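Local coordinates for paenibacillus xanthan lyase (Paenibacillus, PDB 6F2P), which probably cleaves xanthan by an eliminative, lyase-type reaction and is a promiscuous, calcium-containing enzyme of polysaccharide lyase family 8, at residues S823-S828 against M849-S854; T545-L550 against A627-A632; V259-Y264 against S312-A317. All coordinates share one frame; numbering follows the deposited sequence.

How the contacts relate
The three contacts follow one another along the chain in the order 3, 2, 1 and share no helix or strand. Contact 3 joins two helices of the N-terminal helical domain, contact 2 packs a helix on a strand of the super-sandwich domain, and contact 1 ties a loop to a strand end in a later calcium-binding beta module. Contacts 1 and 2, with centres about 73 Å apart, lie on opposite sides of the chain's centre. Both are partly buried, but contact 2 is purely apolar and aromatic, whereas contact 1 adds lysine-to-carbonyl bonds and a water bridge. Contact 3 is a surface contact and the most polar, centred on one carboxylate.

Contact 1 of 3, residues S823-S828 against M849-S854; sequences SRIMKS and MFWTTS
Trp-851 lies against the end of strand 817-826, its CG flanked by the backbone N and C (chi1 73°). The indole edge reaches the strand, where Trp-851 CH2 stands 3.5 Å from Ile-825 O, near the ring plane. Lys-827, CG anti to the backbone N and the chain extended beyond it, runs obliquely over one face. Lys-827 CB is 3.5 Å from Trp-851 CZ2, and CG makes a CH-pi contact with the five-membered ring. Lys-827 NZ donates to Thr-853 O at 3.0 Å from above the carbonyl plane, and weakly to Thr-852 O. An alanine here would keep CB but lose the methylenes over the indole and both ammonium bonds, and would probably loosen the loop around Thr-853. Trp-851 NE1 is satisfied by Glu-855 O, which probably limits rotation of the ring. Deeper in, Ile-825 CG1 meets Met-849 SD at 3.8 Å, the side chains crossing nearly at right angles. A water accepts from Ser-828 N and donates to Met-849 O. Loop 849-854 links strand 841-848 of one sheet to 857-867 of the other; an apolar patch within and a carbonyl-bound ammonium at the more exposed end fasten this beta-sandwich crossing to the strand end and the residues after it.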
ATOM      1  N   SER A 823      34.908  -8.094  -8.436  1.00 26.40           N
ATOM      2  CA  SER A 823      34.057  -9.184  -7.981  1.00 27.08           C
ATOM      3  C   SER A 823      34.895 -10.425  -7.731  1.00 24.00           C
ATOM      4  O   SER A 823      35.842 -10.697  -8.466  1.00 28.66           O
ATOM      5  CB  SER A 823      32.954  -9.480  -9.000  1.00 26.69           C
ATOM      6  OG  SER A 823      33.497  -9.957 -10.217  1.00 33.68           O
ATOM      7  N   ARG A 824      34.566 -11.159  -6.675  1.00 24.49           N
ATOM      8  CA  ARG A 824      35.267 -12.400  -6.366  1.00 29.01           C
ATOM      9  C   ARG A 824      34.440 -13.560  -6.888  1.00 25.89           C
ATOM     10  O   ARG A 824      33.284 -13.723  -6.511  1.00 27.98           O
ATOM     11  CB  ARG A 824      35.523 -12.543  -4.862  1.00 24.87           C
ATOM     12  CG  ARG A 824      36.386 -13.735  -4.486  1.00 26.47           C
ATOM     13  CD  ARG A 824      36.673 -13.763  -2.988  1.00 31.94           C
ATOM     14  NE  ARG A 824      37.931 -14.439  -2.673  1.00 41.12           N
ATOM     15  CZ  ARG A 824      38.021 -15.645  -2.120  1.00 41.78           C
ATOM     16  NH1 ARG A 824      36.929 -16.322  -1.806  1.00 36.06           N
ATOM     17  NH2 ARG A 824      39.211 -16.173  -1.872  1.00 46.97           N
ATOM     18  N   ILE A 825      35.042 -14.344  -7.774  1.00 22.30           N
ATOM     19  CA  ILE A 825      34.356 -15.423  -8.460  1.00 26.28           C
ATOM     20  C   ILE A 825      34.938 -16.773  -8.040  1.00 34.55           C
ATOM     21  O   ILE A 825      36.160 -16.958  -8.060  1.00 38.32           O
ATOM     22  CB  ILE A 825      34.506 -15.271  -9.992  1.00 29.21           C
ATOM     23  CG1 ILE A 825      33.983 -13.902 -10.464  1.00 24.41           C
ATOM     24  CG2 ILE A 825      33.852 -16.443 -10.722  1.00 27.78           C
ATOM     25  CD1 ILE A 825      32.579 -13.567 -10.002  1.00 25.64           C
ATOM     26  N   MET A 826      34.076 -17.712  -7.651  1.00 28.39           N
ATOM     27  CA  MET A 826      34.533 -19.065  -7.345  1.00 28.97           C
ATOM     28  C   MET A 826      34.674 -19.872  -8.636  1.00 36.37           C
ATOM     29  O   MET A 826      33.923 -19.664  -9.599  1.00 28.04           O
ATOM     30  CB  MET A 826      33.564 -19.754  -6.393  1.00 27.77           C
ATOM     31  CG  MET A 826      33.300 -18.980  -5.123  1.00 26.15           C
ATOM     32  SD  MET A 826      34.763 -18.913  -4.088  1.00 38.64           S
ATOM     33  CE  MET A 826      35.160 -17.187  -4.240  1.00 41.89           C
ATOM     34  N   LYS A 827      35.642 -20.785  -8.663  1.00 33.58           N
ATOM     35  CA  LYS A 827      35.845 -21.626  -9.836  1.00 33.72           C
ATOM     36  C   LYS A 827      34.668 -22.576 -10.016  1.00 36.48           C
ATOM     37  O   LYS A 827      34.173 -23.169  -9.053  1.00 33.95           O
ATOM     38  CB  LYS A 827      37.150 -22.426  -9.728  1.00 40.36           C
ATOM     39  CG  LYS A 827      37.465 -23.287 -10.955  1.00 42.42           C
ATOM     40  CD  LYS A 827      38.737 -24.102 -10.747  1.00 47.71           C
ATOM     41  CE  LYS A 827      38.980 -25.078 -11.891  1.00 38.49           C
ATOM     42  NZ  LYS A 827      40.137 -25.964 -11.575  1.00 45.96           N
ATOM     43  N   SER A 828      34.225 -22.712 -11.257  1.00 32.59           N
ATOM     44  CA  SER A 828      33.132 -23.604 -11.588  1.00 34.49           C
ATOM     45  C   SER A 828      33.341 -24.048 -13.024  1.00 39.26           C
ATOM     46  O   SER A 828      33.688 -23.236 -13.881  1.00 38.88           O
ATOM     47  CB  SER A 828      31.793 -22.877 -11.436  1.00 38.14           C
ATOM     48  OG  SER A 828      30.705 -23.639 -11.931  1.00 39.43           O
ATOM     49  N   MET A 849      34.755 -15.574 -17.294  1.00 30.37           N
ATOM     50  CA  MET A 849      34.882 -16.051 -15.923  1.00 28.31           C
ATOM     51  C   MET A 849      35.259 -17.528 -15.838  1.00 31.72           C
ATOM     52  O   MET A 849      35.232 -18.114 -14.757  1.00 32.58           O
ATOM     53  CB  MET A 849      33.571 -15.822 -15.172  1.00 34.04           C
ATOM     54  CG  MET A 849      33.024 -14.411 -15.263  1.00 30.73           C
ATOM     55  SD  MET A 849      33.967 -13.327 -14.203  1.00 46.88           S
ATOM     56  CE  MET A 849      32.921 -11.883 -14.101  1.00 26.43           C
ATOM     57  N   PHE A 850      35.601 -18.136 -16.969  1.00 30.84           N
ATOM     58  CA  PHE A 850      36.021 -19.535 -16.956  1.00 37.07           C
ATOM     59  C   PHE A 850      37.542 -19.705 -16.813  1.00 38.24           C
ATOM     60  O   PHE A 850      38.323 -18.922 -17.357  1.00 39.36           O
ATOM     61  CB  PHE A 850      35.528 -20.267 -18.210  1.00 38.19           C
ATOM     62  CG  PHE A 850      35.888 -21.729 -18.237  1.00 38.14           C
ATOM     63  CD1 PHE A 850      35.093 -22.665 -17.588  1.00 39.83           C
ATOM     64  CD2 PHE A 850      37.022 -22.170 -18.907  1.00 33.14           C
ATOM     65  CE1 PHE A 850      35.418 -24.013 -17.603  1.00 34.20           C
ATOM     66  CE2 PHE A 850      37.357 -23.513 -18.921  1.00 37.82           C
ATOM     67  CZ  PHE A 850      36.552 -24.439 -18.269  1.00 36.14           C
ATOM     68  N   TRP A 851      37.946 -20.734 -16.071  1.00 33.22           N
ATOM     69  CA  TRP A 851      39.344 -21.158 -16.044  1.00 40.99           C
ATOM     70  C   TRP A 851      39.534 -22.605 -15.561  1.00 43.62           C
ATOM     71  O   TRP A 851      38.683 -23.167 -14.865  1.00 39.43           O
ATOM     72  CB  TRP A 851      40.221 -20.189 -15.242  1.00 33.27           C
ATOM     73  CG  TRP A 851      40.038 -20.239 -13.758  1.00 34.84           C
ATOM     74  CD1 TRP A 851      40.774 -20.961 -12.861  1.00 42.07           C
ATOM     75  CD2 TRP A 851      39.069 -19.522 -12.995  1.00 34.29           C
ATOM     76  NE1 TRP A 851      40.320 -20.737 -11.584  1.00 39.57           N
ATOM     77  CE2 TRP A 851      39.272 -19.855 -11.639  1.00 38.72           C
ATOM     78  CE3 TRP A 851      38.046 -18.630 -13.326  1.00 30.08           C
ATOM     79  CZ2 TRP A 851      38.490 -19.329 -10.617  1.00 33.99           C
ATOM     80  CZ3 TRP A 851      37.273 -18.108 -12.314  1.00 32.60           C
ATOM     81  CH2 TRP A 851      37.496 -18.460 -10.972  1.00 33.97           C
ATOM     82  N   THR A 852      40.667 -23.187 -15.946  1.00 48.08           N
ATOM     83  CA  THR A 852      40.972 -24.592 -15.692  1.00 50.23           C
ATOM     84  C   THR A 852      42.127 -24.743 -14.708  1.00 51.58           C
ATOM     85  O   THR A 852      42.326 -25.816 -14.127  1.00 47.98           O
ATOM     86  CB  THR A 852      41.366 -25.300 -16.996  1.00 50.78           C
ATOM     87  OG1 THR A 852      42.264 -24.458 -17.733  1.00 51.98           O
ATOM     88  CG2 THR A 852      40.139 -25.579 -17.848  1.00 39.69           C
ATOM     89  N   THR A 853      42.886 -23.664 -14.531  1.00 39.71           N
ATOM     90  CA  THR A 853      44.046 -23.678 -13.649  1.00 47.42           C
ATOM     91  C   THR A 853      43.674 -24.003 -12.192  1.00 51.34           C
ATOM     92  O   THR A 853      42.496 -24.143 -11.855  1.00 50.63           O
ATOM     93  CB  THR A 853      44.864 -22.368 -13.753  1.00 51.64           C
ATOM     94  OG1 THR A 853      44.030 -21.246 -13.449  1.00 53.76           O
ATOM     95  CG2 THR A 853      45.407 -22.200 -15.158  1.00 46.38           C
ATOM     96  N   SER A 854      44.690 -24.122 -11.343  1.00 44.72           N
ATOM     97  CA  SER A 854      44.537 -24.695 -10.006  1.00 37.43           C
ATOM     98  C   SER A 854      43.622 -23.920  -9.050  1.00 44.95           C
ATOM     99  O   SER A 854      42.845 -24.528  -8.308  1.00 41.00           O
ATOM    100  CB  SER A 854      45.916 -24.882  -9.359  1.00 41.11           C
ATOM    101  OG  SER A 854      46.926 -25.038 -10.344  1.00 47.68           O
TER
HETATM  102  O   HOH W   1      35.531 -20.699 -13.221  1.00 32.06           O

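Contact 2 of 3, residues T545-L550 against A627-A632; sequences TNYIHL and AVASYA
In the super-sandwich domain of this family 8 lyase, helix 625-633 lies along strand 545-550 on the outer face of the nine-stranded antiparallel sheet, nearly antiparallel to it (158° between the segment axes). The helix follows strand 613-621 of that sheet and leads to strand 637-642 of the next one. Ile-548 turns the other way, onto Leu-602 of the facing sheet, so Tyr-547 and His-549 are the strand residues presented to the helix. Tyr-547 carries most of the contact. Its CG is wedged over the backbone, close to N and C alike (chi1 49°), which lays one ring face along the helix. Ala-629 CA sits over that face in a CH-pi contact, 3.8 Å from the ring centroid, while Ala-629 CB lies 3.5 Å from Tyr-547 CE2. One turn on, Ala-632 CB approaches Tyr-547 CD1 at 3.6 Å. Val-628 divides its two methyl groups between neighbouring side chains of the strand: CG1 touches Tyr-547 CB at 3.8 Å, and CG2 meets the edge of the His-549 imidazole, 3.9 Å from CD2. Tyr-547 OH is hydrogen-bonded to a methylpentanediol molecule, probably from the crystallisation liquor, and His-549 NE2 has weak bonds to Asp-558 and to Lys-623 O. Nearby on the helix, Tyr-631 OH binds the calcium ligand Glu-492. With one small alanine over the phenol face and another close to CD1, the two segments meet through dispersion and shape, without polar bonds between them, while Tyr-547 OH and His-549 NE2 find their hydrogen-bond partners outside both.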
ATOM      1  N   THR A 545     -13.234  31.516  -9.153  1.00 17.35           N
ATOM      2  CA  THR A 545     -13.855  30.926  -7.979  1.00 19.55           C
ATOM      3  C   THR A 545     -12.827  30.775  -6.861  1.00 17.90           C
ATOM      4  O   THR A 545     -11.772  30.155  -7.052  1.00 12.27           O
ATOM      5  CB  THR A 545     -14.483  29.566  -8.296  1.00 15.75           C
ATOM      6  OG1 THR A 545     -15.302  29.684  -9.465  1.00 19.09           O
ATOM      7  CG2 THR A 545     -15.331  29.090  -7.114  1.00 12.76           C
ATOM      8  N   ASN A 546     -13.143  31.346  -5.700  1.00 14.23           N
ATOM      9  CA  ASN A 546     -12.247  31.290  -4.551  1.00 17.61           C
ATOM     10  C   ASN A 546     -12.702  30.247  -3.552  1.00 19.73           C
ATOM     11  O   ASN A 546     -11.918  29.423  -3.070  1.00 17.91           O
ATOM     12  CB  ASN A 546     -12.179  32.652  -3.867  1.00 14.44           C
ATOM     13  CG  ASN A 546     -11.602  33.715  -4.762  1.00 16.27           C
ATOM     14  OD1 ASN A 546     -10.695  33.449  -5.556  1.00 17.49           O
ATOM     15  ND2 ASN A 546     -12.129  34.932  -4.651  1.00 21.04           N
ATOM     16  N   TYR A 547     -13.985  30.295  -3.234  1.00 17.22           N
ATOM     17  CA  TYR A 547     -14.559  29.303  -2.354  1.00 20.46           C
ATOM     18  C   TYR A 547     -16.011  29.027  -2.721  1.00 24.24           C
ATOM     19  O   TYR A 547     -16.631  29.791  -3.461  1.00 25.54           O
ATOM     20  CB  TYR A 547     -14.416  29.717  -0.885  1.00 17.92           C
ATOM     21  CG  TYR A 547     -14.851  31.133  -0.569  1.00 22.25           C
ATOM     22  CD1 TYR A 547     -13.993  32.209  -0.778  1.00 23.38           C
ATOM     23  CD2 TYR A 547     -16.108  31.393  -0.034  1.00 18.82           C
ATOM     24  CE1 TYR A 547     -14.385  33.508  -0.478  1.00 27.05           C
ATOM     25  CE2 TYR A 547     -16.507  32.678   0.268  1.00 18.05           C
ATOM     26  CZ  TYR A 547     -15.645  33.735   0.049  1.00 26.65           C
ATOM     27  OH  TYR A 547     -16.039  35.025   0.353  1.00 23.99           O
ATOM     28  N   ILE A 548     -16.532  27.914  -2.214  1.00 21.52           N
ATOM     29  CA  ILE A 548     -17.886  27.481  -2.495  1.00 20.17           C
ATOM     30  C   ILE A 548     -18.427  26.848  -1.220  1.00 22.41           C
ATOM     31  O   ILE A 548     -17.690  26.167  -0.503  1.00 17.67           O
ATOM     32  CB  ILE A 548     -17.903  26.427  -3.632  1.00 21.65           C
ATOM     33  CG1 ILE A 548     -17.484  27.045  -4.964  1.00 18.19           C
ATOM     34  CG2 ILE A 548     -19.282  25.802  -3.788  1.00 19.35           C
ATOM     35  CD1 ILE A 548     -17.596  26.093  -6.134  1.00 17.31           C
ATOM     36  N   HIS A 549     -19.703  27.071  -0.928  1.00 21.17           N
ATOM     37  CA  HIS A 549     -20.346  26.381   0.177  1.00 18.99           C
ATOM     38  C   HIS A 549     -21.635  25.729  -0.311  1.00 23.33           C
ATOM     39  O   HIS A 549     -22.496  26.393  -0.884  1.00 21.09           O
ATOM     40  CB  HIS A 549     -20.632  27.339   1.330  1.00 16.68           C
ATOM     41  CG  HIS A 549     -21.307  26.694   2.499  1.00 23.76           C
ATOM     42  ND1 HIS A 549     -22.662  26.441   2.530  1.00 24.37           N
ATOM     43  CD2 HIS A 549     -20.815  26.244   3.680  1.00 25.92           C
ATOM     44  CE1 HIS A 549     -22.975  25.866   3.677  1.00 24.44           C
ATOM     45  NE2 HIS A 549     -21.873  25.736   4.395  1.00 22.83           N
ATOM     46  N   LEU A 550     -21.747  24.422  -0.093  1.00 21.06           N
ATOM     47  CA  LEU A 550     -22.938  23.668  -0.447  1.00 21.27           C
ATOM     48  C   LEU A 550     -23.586  23.161   0.829  1.00 24.08           C
ATOM     49  O   LEU A 550     -22.967  22.403   1.577  1.00 28.24           O
ATOM     50  CB  LEU A 550     -22.581  22.482  -1.342  1.00 22.77           C
ATOM     51  CG  LEU A 550     -23.764  21.529  -1.562  1.00 23.00           C
ATOM     52  CD1 LEU A 550     -24.915  22.279  -2.196  1.00 20.82           C
ATOM     53  CD2 LEU A 550     -23.387  20.312  -2.405  1.00 11.69           C
ATOM     54  N   ALA A 627     -17.417  30.460   7.712  1.00 25.03           N
ATOM     55  CA  ALA A 627     -16.207  29.776   8.139  1.00 26.13           C
ATOM     56  C   ALA A 627     -15.386  29.400   6.908  1.00 27.44           C
ATOM     57  O   ALA A 627     -14.157  29.569   6.890  1.00 22.43           O
ATOM     58  CB  ALA A 627     -16.547  28.542   8.965  1.00 25.21           C
ATOM     59  N   VAL A 628     -16.072  28.904   5.879  1.00 22.14           N
ATOM     60  CA  VAL A 628     -15.407  28.584   4.619  1.00 25.78           C
ATOM     61  C   VAL A 628     -14.707  29.818   4.063  1.00 26.66           C
ATOM     62  O   VAL A 628     -13.512  29.782   3.750  1.00 21.74           O
ATOM     63  CB  VAL A 628     -16.381  28.035   3.569  1.00 18.89           C
ATOM     64  CG1 VAL A 628     -15.685  27.930   2.222  1.00 17.83           C
ATOM     65  CG2 VAL A 628     -16.921  26.683   4.013  1.00 19.79           C
ATOM     66  N   ALA A 629     -15.458  30.910   3.962  1.00 24.14           N
ATOM     67  CA  ALA A 629     -14.898  32.188   3.556  1.00 23.49           C
ATOM     68  C   ALA A 629     -13.708  32.535   4.446  1.00 24.15           C
ATOM     69  O   ALA A 629     -12.646  32.947   3.965  1.00 23.24           O
ATOM     70  CB  ALA A 629     -15.957  33.267   3.645  1.00 20.15           C
ATOM     71  N   SER A 630     -13.883  32.345   5.749  1.00 24.59           N
ATOM     72  CA  SER A 630     -12.842  32.687   6.711  1.00 23.71           C
ATOM     73  C   SER A 630     -11.554  31.900   6.449  1.00 24.31           C
ATOM     74  O   SER A 630     -10.456  32.454   6.502  1.00 24.31           O
ATOM     75  CB  SER A 630     -13.344  32.460   8.136  1.00 17.47           C
ATOM     76  OG  SER A 630     -12.316  32.701   9.076  1.00 41.09           O
ATOM     77  N   TYR A 631     -11.704  30.613   6.147  1.00 26.53           N
ATOM     78  CA  TYR A 631     -10.573  29.759   5.800  1.00 21.57           C
ATOM     79  C   TYR A 631      -9.892  30.266   4.536  1.00 22.87           C
ATOM     80  O   TYR A 631      -8.667  30.307   4.462  1.00 21.59           O
ATOM     81  CB  TYR A 631     -11.036  28.312   5.607  1.00 17.99           C
ATOM     82  CG  TYR A 631      -9.932  27.268   5.533  1.00 15.06           C
ATOM     83  CD1 TYR A 631      -9.208  27.066   4.361  1.00 18.54           C
ATOM     84  CD2 TYR A 631      -9.645  26.454   6.625  1.00 16.67           C
ATOM     85  CE1 TYR A 631      -8.208  26.096   4.288  1.00 16.17           C
ATOM     86  CE2 TYR A 631      -8.649  25.482   6.562  1.00 17.56           C
ATOM     87  CZ  TYR A 631      -7.933  25.309   5.394  1.00 18.22           C
ATOM     88  OH  TYR A 631      -6.940  24.346   5.333  1.00 17.88           O
ATOM     89  N   ALA A 632     -10.681  30.661   3.542  1.00 27.23           N
ATOM     90  CA  ALA A 632     -10.111  31.130   2.283  1.00 22.95           C
ATOM     91  C   ALA A 632      -9.255  32.374   2.480  1.00 21.77           C
ATOM     92  O   ALA A 632      -8.244  32.548   1.804  1.00 29.55           O
ATOM     93  CB  ALA A 632     -11.196  31.387   1.268  1.00 24.32           C
TER

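Contact 3 of 3, residues V259-Y264 against S312-A317; sequences VYRWIY and SADATA
Asp-314 uses both carboxylate oxygens to reach helix 256-267, one directly and one through water. Tyr-264 OH donates to OD1 of Asp-314 at 2.5 Å, meeting it from above the carboxylate plane; ring and carboxylate are turned 52° apart. The other oxygen, OD2 of Asp-314, accepts from a water at 2.8 Å, and that water in turn accepts from Arg-261 NH1 at 2.9 Å, lying in the guanidinium plane at its edge. The direct approach of Arg-261 NH1 to Asp-314 OD1, 4.1 Å, is too long for a salt bridge, so the opposite charges are linked by water. Arg-261 gets there by bending at chi2 and chi3, which brings its guanidinium face over Tyr-264 CD2, 3.4 Å from the plane and over its centre, the guanidinium and the phenol ring being well inclined to each other.

Both helices belong to the N-terminal alpha-helical domain, which in family 8 lyases is an incomplete alpha/alpha toroid. Their segments run at 38° with axes 11.3 Å apart, a spacing bridged by Tyr-264 together with the Asp-314 side chain. Phe-318, on the same helix as Asp-314, packs against Tyr-260, Ile-263 and Tyr-264 beneath the polar layer. Tyr-260 OH, for its part, is hydrogen-bonded to Thr-309 OG1.

Ala-317 CB lies at the edge of the Tyr-264 ring, 3.9 Å from CE1, next to the hydroxyl. In the first turn of helix 312-328, Ser-312 O accepts twice from one residue, from Thr-316 N and from Thr-316 OG1, the latter at 2.8 Å. Asp-314 stands in that same turn, where the helix start and the neighbouring arginine would probably favour its charged form.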
ATOM      1  N   VAL A 259      -9.387 -13.436  13.253  1.00 16.96           N
ATOM      2  CA  VAL A 259     -10.765 -13.086  12.924  1.00 18.88           C
ATOM      3  C   VAL A 259     -11.242 -11.934  13.805  1.00 16.19           C
ATOM      4  O   VAL A 259     -12.004 -11.086  13.364  1.00 17.95           O
ATOM      5  CB  VAL A 259     -11.712 -14.300  13.059  1.00 14.77           C
ATOM      6  CG1 VAL A 259     -13.147 -13.911  12.739  1.00  9.99           C
ATOM      7  CG2 VAL A 259     -11.251 -15.428  12.155  1.00 10.03           C
ATOM      8  N   TYR A 260     -10.781 -11.891  15.048  1.00 16.33           N
ATOM      9  CA  TYR A 260     -11.145 -10.781  15.923  1.00 15.86           C
ATOM     10  C   TYR A 260     -10.414  -9.512  15.492  1.00 18.21           C
ATOM     11  O   TYR A 260     -10.999  -8.433  15.474  1.00 17.02           O
ATOM     12  CB  TYR A 260     -10.897 -11.128  17.392  1.00 13.68           C
ATOM     13  CG  TYR A 260     -11.678 -12.349  17.810  1.00 20.72           C
ATOM     14  CD1 TYR A 260     -12.986 -12.241  18.254  1.00 18.69           C
ATOM     15  CD2 TYR A 260     -11.122 -13.620  17.711  1.00 23.40           C
ATOM     16  CE1 TYR A 260     -13.714 -13.361  18.603  1.00 25.22           C
ATOM     17  CE2 TYR A 260     -11.845 -14.745  18.058  1.00 19.33           C
ATOM     18  CZ  TYR A 260     -13.136 -14.609  18.507  1.00 19.91           C
ATOM     19  OH  TYR A 260     -13.857 -15.723  18.864  1.00 21.47           O
ATOM     20  N   ARG A 261      -9.148  -9.657  15.112  1.00 15.94           N
ATOM     21  CA  ARG A 261      -8.376  -8.531  14.622  1.00 18.95           C
ATOM     22  C   ARG A 261      -9.014  -7.923  13.372  1.00 21.48           C
ATOM     23  O   ARG A 261      -8.992  -6.688  13.204  1.00 15.95           O
ATOM     24  CB  ARG A 261      -6.923  -8.933  14.325  1.00 19.84           C
ATOM     25  CG  ARG A 261      -6.127  -9.492  15.507  1.00 24.12           C
ATOM     26  CD  ARG A 261      -6.424  -8.786  16.825  1.00 22.91           C
ATOM     27  NE  ARG A 261      -6.097  -7.360  16.804  1.00 28.23           N
ATOM     28  CZ  ARG A 261      -6.285  -6.537  17.834  1.00 29.77           C
ATOM     29  NH1 ARG A 261      -6.788  -7.002  18.973  1.00 26.46           N
ATOM     30  NH2 ARG A 261      -5.971  -5.250  17.724  1.00 27.28           N
ATOM     31  N   TRP A 262      -9.567  -8.784  12.508  1.00 17.13           N
ATOM     32  CA  TRP A 262     -10.184  -8.338  11.248  1.00 18.57           C
ATOM     33  C   TRP A 262     -11.186  -7.219  11.485  1.00 17.16           C
ATOM     34  O   TRP A 262     -11.265  -6.270  10.707  1.00 19.04           O
ATOM     35  CB  TRP A 262     -10.887  -9.482  10.512  1.00 15.34           C
ATOM     36  CG  TRP A 262      -9.962 -10.543   9.976  1.00 21.97           C
ATOM     37  CD1 TRP A 262      -8.605 -10.456   9.829  1.00 17.66           C
ATOM     38  CD2 TRP A 262     -10.332 -11.858   9.526  1.00 16.91           C
ATOM     39  NE1 TRP A 262      -8.111 -11.632   9.307  1.00 16.10           N
ATOM     40  CE2 TRP A 262      -9.150 -12.507   9.116  1.00 16.18           C
ATOM     41  CE3 TRP A 262     -11.544 -12.548   9.435  1.00 19.32           C
ATOM     42  CZ2 TRP A 262      -9.147 -13.814   8.621  1.00 18.99           C
ATOM     43  CZ3 TRP A 262     -11.539 -13.844   8.935  1.00 15.52           C
ATOM     44  CH2 TRP A 262     -10.351 -14.461   8.538  1.00 17.14           C
ATOM     45  N   ILE A 263     -11.941  -7.334  12.573  1.00 13.03           N
ATOM     46  CA  ILE A 263     -12.887  -6.296  12.953  1.00 12.96           C
ATOM     47  C   ILE A 263     -12.199  -4.944  13.159  1.00 16.16           C
ATOM     48  O   ILE A 263     -12.618  -3.944  12.581  1.00 18.00           O
ATOM     49  CB  ILE A 263     -13.654  -6.687  14.218  1.00 14.08           C
ATOM     50  CG1 ILE A 263     -14.357  -8.037  14.013  1.00 15.59           C
ATOM     51  CG2 ILE A 263     -14.641  -5.606  14.599  1.00 11.98           C
ATOM     52  CD1 ILE A 263     -15.190  -8.117  12.747  1.00 13.57           C
ATOM     53  N   TYR A 264     -11.134  -4.911  13.960  1.00 16.46           N
ATOM     54  CA  TYR A 264     -10.434  -3.648  14.207  1.00 17.54           C
ATOM     55  C   TYR A 264      -9.737  -3.138  12.953  1.00 14.84           C
ATOM     56  O   TYR A 264      -9.705  -1.938  12.702  1.00 13.11           O
ATOM     57  CB  TYR A 264      -9.396  -3.784  15.317  1.00 14.77           C
ATOM     58  CG  TYR A 264      -9.945  -4.199  16.651  1.00 13.67           C
ATOM     59  CD1 TYR A 264     -10.897  -3.431  17.301  1.00 13.44           C
ATOM     60  CD2 TYR A 264      -9.486  -5.349  17.280  1.00 17.43           C
ATOM     61  CE1 TYR A 264     -11.395  -3.806  18.531  1.00 18.47           C
ATOM     62  CE2 TYR A 264      -9.973  -5.733  18.510  1.00 19.32           C
ATOM     63  CZ  TYR A 264     -10.929  -4.959  19.133  1.00 21.81           C
ATOM     64  OH  TYR A 264     -11.419  -5.344  20.362  1.00 19.65           O
ATOM     65  N   SER A 312     -12.788 -11.009  26.876  1.00 25.15           N
ATOM     66  CA  SER A 312     -13.448  -9.893  27.558  1.00 28.98           C
ATOM     67  C   SER A 312     -13.243  -8.523  26.907  1.00 28.32           C
ATOM     68  O   SER A 312     -14.210  -7.821  26.603  1.00 23.80           O
ATOM     69  CB  SER A 312     -12.995  -9.834  29.015  1.00 24.71           C
ATOM     70  OG  SER A 312     -13.779  -8.906  29.741  1.00 45.84           O
ATOM     71  N   ALA A 313     -11.981  -8.159  26.702  1.00 27.74           N
ATOM     72  CA  ALA A 313     -11.632  -6.862  26.133  1.00 23.09           C
ATOM     73  C   ALA A 313     -12.285  -6.651  24.781  1.00 24.80           C
ATOM     74  O   ALA A 313     -12.919  -5.623  24.554  1.00 27.79           O
ATOM     75  CB  ALA A 313     -10.140  -6.729  26.006  1.00 15.07           C
ATOM     76  N   ASP A 314     -12.119  -7.625  23.888  1.00 22.57           N
ATOM     77  CA  ASP A 314     -12.680  -7.547  22.540  1.00 23.63           C
ATOM     78  C   ASP A 314     -14.215  -7.538  22.529  1.00 23.07           C
ATOM     79  O   ASP A 314     -14.843  -6.738  21.825  1.00 22.36           O
ATOM     80  CB  ASP A 314     -12.161  -8.697  21.675  1.00 22.32           C
ATOM     81  CG  ASP A 314     -10.699  -8.532  21.287  1.00 28.48           C
ATOM     82  OD1 ASP A 314     -10.228  -7.381  21.178  1.00 28.72           O
ATOM     83  OD2 ASP A 314     -10.022  -9.559  21.078  1.00 28.85           O
ATOM     84  N   ALA A 315     -14.815  -8.430  23.304  1.00 20.96           N
ATOM     85  CA  ALA A 315     -16.263  -8.505  23.378  1.00 21.72           C
ATOM     86  C   ALA A 315     -16.825  -7.145  23.767  1.00 23.46           C
ATOM     87  O   ALA A 315     -17.816  -6.678  23.204  1.00 25.69           O
ATOM     88  CB  ALA A 315     -16.678  -9.561  24.374  1.00 21.04           C
ATOM     89  N   THR A 316     -16.155  -6.496  24.710  1.00 25.02           N
ATOM     90  CA  THR A 316     -16.564  -5.183  25.176  1.00 20.11           C
ATOM     91  C   THR A 316     -16.460  -4.176  24.045  1.00 20.29           C
ATOM     92  O   THR A 316     -17.409  -3.445  23.769  1.00 24.86           O
ATOM     93  CB  THR A 316     -15.678  -4.729  26.334  1.00 22.52           C
ATOM     94  OG1 THR A 316     -15.786  -5.677  27.404  1.00 20.80           O
ATOM     95  CG2 THR A 316     -16.079  -3.328  26.822  1.00 15.31           C
ATOM     96  N   ALA A 317     -15.306  -4.159  23.387  1.00 18.31           N
ATOM     97  CA  ALA A 317     -15.045  -3.248  22.276  1.00 21.72           C
ATOM     98  C   ALA A 317     -16.044  -3.452  21.135  1.00 23.79           C
ATOM     99  O   ALA A 317     -16.554  -2.488  20.550  1.00 22.65           O
ATOM    100  CB  ALA A 317     -13.609  -3.424  21.779  1.00 19.20           C
TER
HETATM  101  O   HOH W   2      -7.551  -9.690  19.682  1.00 22.36           O